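Local atomic coordinates of putative ATP-grasp superfamily protein (Archaeoglobus fulgidus, PDB entry 3DF7), a protein that is of unknown function but, as a putative member of the ATP-grasp superfamily, probably binds ATP and a metal ion. Residues A[81-84]-A[85-89]; A[126-129]-A[130-134]. All blocks are in the same frame, centred on the assembly; numbering follows the deposited sequence.

Contact 1 of 2, residues A[81-84]-A[85-89]; sequences DFLL and YTLTK
Phe82 O receives Thr86 N at 2.9 Å and Leu83 O receives Leu87 N at 3.0 Å, the i to i+4 backbone bonds that start the first turn of helix 83-92, with Phe82 at the N-cap position. This helix is the connection of a beta-alpha-beta unit, between the parallel strands 72-76 and 96-97. Leu83 and Leu87 meet through their methyl ends: CD1 of Leu83 lies 3.7 Å from CD1 of Leu87, one turn apart on the same face. The two side chains approach at a slant, and Leu83, with CG anti to the backbone N (chi1 176°), carries its CD1 methyl along the helix to that of Leu87. Leu87 also touches Ile75 and Met60, while Leu84 packs on Ile75 and on Ile105 of helix 102-108, where Thr88 joins it; the helix is thus seated between strand 72-76 of the parallel sheet and helix 102-108. On another side Phe82 and Tyr85 meet through their CB atoms, 4.1 Å apart, Tyr85 CB lying at the edge of the Phe82 ring, near its plane. The buried hydroxyl of Thr88 is satisfied by folding back onto its own helix, its chi1 of -57° setting OG1 beside the backbone N and within hydrogen-bonding distance of the preceding turn. Leu84 O is consequently gripped twice, by Thr88 N at 3.0 Å and by Thr88 OG1 at 2.8 Å, the two donors arriving from opposite faces of the carbonyl plane.

Contact 2 of 2, residues A[126-129]-A[130-134]; sequences QTSL and RPLDC
Ser128 and Leu132 face each other across the bend, the CD2 methyl of Leu132 lying 3.6 Å from Ser128 CB, while its other branch, CD1, reaches back to Gln126 O at 3.5 Å. The two methyls thus divide between the Gln126 carbonyl and the Ser128 side chain. The serine hydroxyl is turned the other way along the chain: with OG anti to the backbone N (chi1 -178°), it takes the N-H of Arg130 at 3.2 Å from OG to N, a nearly straight bond (163°). A water 2.7 Å from Ser128 OG also donates to Pro131 O, tying the hydroxyl to the returning chain. Replacing Ser128 by an alanine would probably leave Arg130 N without this acceptor and the water on Pro131 O without its second mate. The bend follows strand 127-128, an outer strand of the three-stranded antiparallel sheet in the ATP-grasp domain, and leads toward strand 136-140 on the other side of the central strand 159-163. Ser128 and Gln126 make backbone bonds to that central strand, and Leu132 rests on its Ala161. Farther from the bend, the extended Gln126 side chain lays the flat face of its amide over the sulfur of Cys134, SG 4.0 Å from CD and about as far from NE2 and OE1. A second water bridges the two, donating to Gln126 OE1 at 2.8 Å and accepting from Cys134 N at 3.3 Å.

Contact 1 precedes contact 2 along the chain, residues 81-89 lying in the pre-ATP-grasp region and residues 126-134 in the ATP-grasp domain. Their centres are 28 Å apart and their nearest atoms about 12 Å, without touching. Contact 1 belongs to a helix packed on the four-stranded parallel sheet; contact 2 lies farther out, at the edge of a separate three-stranded antiparallel sheet. Helices 102-108 and 111-118 intervene in sequence, the former against contact 1 and the latter against contact 2. With no sheet in common, each contact is local packing within its own part of the fold, one partly buried, the other at the surface.

Contact 1 of 2, residues A[81-84]-A[85-89]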
loop_
_atom_site.group_PDB
_atom_site.type_symbol
_atom_site.label_atom_id
_atom_site.label_comp_id
_atom_site.label_asym_id
_atom_site.label_seq_id
_atom_site.Cartn_x
_atom_site.Cartn_y
_atom_site.Cartn_z
ATOM N N ASP A 81 13.553 -4.564 -3.666
ATOM C CA ASP A 81 14.975 -4.374 -3.396
ATOM C C ASP A 81 15.249 -3.455 -2.210
ATOM O O ASP A 81 16.247 -2.732 -2.192
ATOM C CB ASP A 81 15.682 -3.829 -4.639
ATOM C CG ASP A 81 15.526 -4.738 -5.843
ATOM O OD1 ASP A 81 15.727 -5.966 -5.698
ATOM O OD2 ASP A 81 15.208 -4.224 -6.938
ATOM N N PHE A 82 14.358 -3.494 -1.224
ATOM C CA PHE A 82 14.493 -2.690 -0.014
ATOM C C PHE A 82 14.505 -1.183 -0.256
ATOM O O PHE A 82 15.104 -0.430 0.507
ATOM C CB PHE A 82 15.754 -3.118 0.740
ATOM C CG PHE A 82 15.674 -4.514 1.289
ATOM C CD1 PHE A 82 14.866 -4.795 2.384
ATOM C CD2 PHE A 82 16.355 -5.559 0.673
ATOM C CE1 PHE A 82 14.730 -6.103 2.858
ATOM C CE2 PHE A 82 16.226 -6.870 1.138
ATOM C CZ PHE A 82 15.409 -7.138 2.235
ATOM N N LEU A 83 13.827 -0.748 -1.315
ATOM C CA LEU A 83 13.752 0.672 -1.644
ATOM C C LEU A 83 12.983 1.439 -0.571
ATOM O O LEU A 83 13.472 2.441 -0.050
ATOM C CB LEU A 83 13.077 0.857 -3.003
ATOM C CG LEU A 83 12.824 2.289 -3.473
ATOM C CD1 LEU A 83 14.147 3.049 -3.578
ATOM C CD2 LEU A 83 12.118 2.254 -4.822
ATOM N N LEU A 84 11.777 0.978 -0.247
ATOM C CA LEU A 84 10.973 1.638 0.772
ATOM C C LEU A 84 11.773 1.688 2.070
ATOM O O LEU A 84 11.788 2.699 2.770
ATOM C CB LEU A 84 9.659 0.881 0.999
ATOM C CG LEU A 84 8.775 1.438 2.122
ATOM C CD1 LEU A 84 8.330 2.855 1.772
ATOM C CD2 LEU A 84 7.561 0.541 2.333
ATOM N N TYR A 85 12.443 0.585 2.378
ATOM C CA TYR A 85 13.258 0.491 3.581
ATOM C C TYR A 85 14.355 1.559 3.631
ATOM O O TYR A 85 14.439 2.329 4.594
ATOM C CB TYR A 85 13.901 -0.898 3.669
ATOM C CG TYR A 85 14.980 -0.998 4.724
ATOM C CD1 TYR A 85 14.658 -1.083 6.077
ATOM C CD2 TYR A 85 16.329 -0.961 4.368
ATOM C CE1 TYR A 85 15.653 -1.126 7.055
ATOM C CE2 TYR A 85 17.329 -1.001 5.335
ATOM C CZ TYR A 85 16.985 -1.082 6.674
ATOM O OH TYR A 85 17.972 -1.114 7.632
ATOM N N THR A 86 15.187 1.614 2.594
ATOM C CA THR A 86 16.287 2.574 2.575
ATOM C C THR A 86 15.833 4.028 2.587
ATOM O O THR A 86 16.423 4.861 3.279
ATOM C CB THR A 86 17.227 2.326 1.368
ATOM O OG1 THR A 86 16.525 2.559 0.141
ATOM C CG2 THR A 86 17.723 0.892 1.389
ATOM N N LEU A 87 14.773 4.333 1.845
ATOM C CA LEU A 87 14.268 5.698 1.802
ATOM C C LEU A 87 13.753 6.117 3.172
ATOM O O LEU A 87 14.027 7.227 3.639
ATOM C CB LEU A 87 13.155 5.822 0.760
ATOM C CG LEU A 87 13.599 5.679 -0.698
ATOM C CD1 LEU A 87 12.380 5.627 -1.602
ATOM C CD2 LEU A 87 14.501 6.845 -1.081
ATOM N N THR A 88 13.017 5.224 3.825
ATOM C CA THR A 88 12.468 5.523 5.141
ATOM C C THR A 88 13.571 5.665 6.187
ATOM O O THR A 88 13.553 6.592 6.999
ATOM C CB THR A 88 11.486 4.428 5.596
ATOM O OG1 THR A 88 10.449 4.284 4.616
ATOM C CG2 THR A 88 10.860 4.803 6.934
ATOM N N LYS A 89 14.529 4.747 6.162
ATOM C CA LYS A 89 15.637 4.774 7.113
ATOM C C LYS A 89 16.392 6.099 7.006
ATOM O O LYS A 89 16.838 6.658 8.010
ATOM C CB LYS A 89 16.586 3.606 6.837
ATOM C CG LYS A 89 17.683 3.428 7.878
ATOM C CD LYS A 89 18.547 2.224 7.542
ATOM C CE LYS A 89 19.665 2.044 8.556
ATOM N NZ LYS A 89 20.545 0.909 8.178
#

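Contact 2 of 2, residues A[126-129]-A[130-134]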
loop_
_atom_site.group_PDB
_atom_site.type_symbol
_atom_site.label_atom_id
_atom_site.label_comp_id
_atom_site.label_asym_id
_atom_site.label_seq_id
_atom_site.Cartn_x
_atom_site.Cartn_y
_atom_site.Cartn_z
ATOM N N GLN A 126 1.309 -22.015 3.779
ATOM C CA GLN A 126 2.585 -22.711 3.872
ATOM C C GLN A 126 3.557 -21.931 3.001
ATOM O O GLN A 126 3.215 -21.542 1.884
ATOM C CB GLN A 126 2.463 -24.142 3.347
ATOM C CG GLN A 126 1.672 -25.080 4.240
ATOM C CD GLN A 126 1.740 -26.514 3.754
ATOM O OE1 GLN A 126 2.829 -27.044 3.509
ATOM N NE2 GLN A 126 0.584 -27.150 3.611
ATOM N N THR A 127 4.758 -21.692 3.516
ATOM C CA THR A 127 5.773 -20.944 2.779
ATOM C C THR A 127 7.124 -21.637 2.916
ATOM O O THR A 127 7.449 -22.170 3.978
ATOM C CB THR A 127 5.885 -19.500 3.307
ATOM O OG1 THR A 127 4.586 -18.894 3.309
ATOM C CG2 THR A 127 6.820 -18.670 2.423
ATOM N N SER A 128 7.911 -21.618 1.844
ATOM C CA SER A 128 9.213 -22.274 1.855
ATOM C C SER A 128 10.179 -21.626 0.868
ATOM O O SER A 128 9.785 -20.782 0.066
ATOM C CB SER A 128 9.035 -23.757 1.505
ATOM O OG SER A 128 10.271 -24.448 1.540
ATOM N N LEU A 129 11.448 -22.017 0.942
ATOM C CA LEU A 129 12.459 -21.485 0.033
ATOM C C LEU A 129 12.686 -22.500 -1.087
ATOM O O LEU A 129 13.510 -22.298 -1.983
ATOM C CB LEU A 129 13.765 -21.212 0.788
ATOM C CG LEU A 129 13.701 -20.090 1.836
ATOM C CD1 LEU A 129 14.998 -20.026 2.627
ATOM C CD2 LEU A 129 13.446 -18.761 1.134
ATOM N N ARG A 130 11.942 -23.598 -1.016
ATOM C CA ARG A 130 12.013 -24.663 -2.008
ATOM C C ARG A 130 10.592 -25.097 -2.360
ATOM O O ARG A 130 9.642 -24.726 -1.677
ATOM C CB ARG A 130 12.831 -25.833 -1.452
ATOM C CG ARG A 130 14.328 -25.542 -1.451
ATOM C CD ARG A 130 15.156 -26.694 -0.927
ATOM N NE ARG A 130 16.585 -26.425 -1.075
ATOM C CZ ARG A 130 17.546 -27.225 -0.624
ATOM N NH1 ARG A 130 17.230 -28.347 0.006
ATOM N NH2 ARG A 130 18.821 -26.906 -0.809
ATOM N N PRO A 131 10.424 -25.880 -3.439
ATOM C CA PRO A 131 9.082 -26.325 -3.828
ATOM C C PRO A 131 8.289 -26.954 -2.686
ATOM O O PRO A 131 8.853 -27.624 -1.822
ATOM C CB PRO A 131 9.366 -27.315 -4.954
ATOM C CG PRO A 131 10.580 -26.711 -5.610
ATOM C CD PRO A 131 11.431 -26.351 -4.408
ATOM N N LEU A 132 6.982 -26.714 -2.683
ATOM C CA LEU A 132 6.094 -27.267 -1.667
ATOM C C LEU A 132 5.322 -28.431 -2.278
ATOM O O LEU A 132 5.189 -28.516 -3.497
ATOM C CB LEU A 132 5.102 -26.203 -1.190
ATOM C CG LEU A 132 5.658 -25.051 -0.352
ATOM C CD1 LEU A 132 4.642 -23.919 -0.271
ATOM C CD2 LEU A 132 6.008 -25.568 1.037
ATOM N N ASP A 133 4.811 -29.322 -1.435
ATOM C CA ASP A 133 4.044 -30.459 -1.925
ATOM C C ASP A 133 2.648 -30.015 -2.330
ATOM O O ASP A 133 2.058 -30.566 -3.255
ATOM C CB ASP A 133 3.942 -31.552 -0.857
ATOM C CG ASP A 133 5.256 -32.270 -0.635
ATOM O OD1 ASP A 133 5.921 -32.597 -1.641
ATOM O OD2 ASP A 133 5.618 -32.515 0.537
ATOM N N CYS A 134 2.124 -29.013 -1.633
ATOM C CA CYS A 134 0.796 -28.488 -1.929
ATOM C C CYS A 134 0.873 -27.549 -3.128
ATOM O O CYS A 134 1.954 -27.100 -3.497
ATOM C CB CYS A 134 0.251 -27.719 -0.723
ATOM S SG CYS A 134 1.272 -26.301 -0.216
HETATM O O HOH W 1 3.258 -28.789 1.408
HETATM O O HOH W 2 9.600 -26.978 0.706
#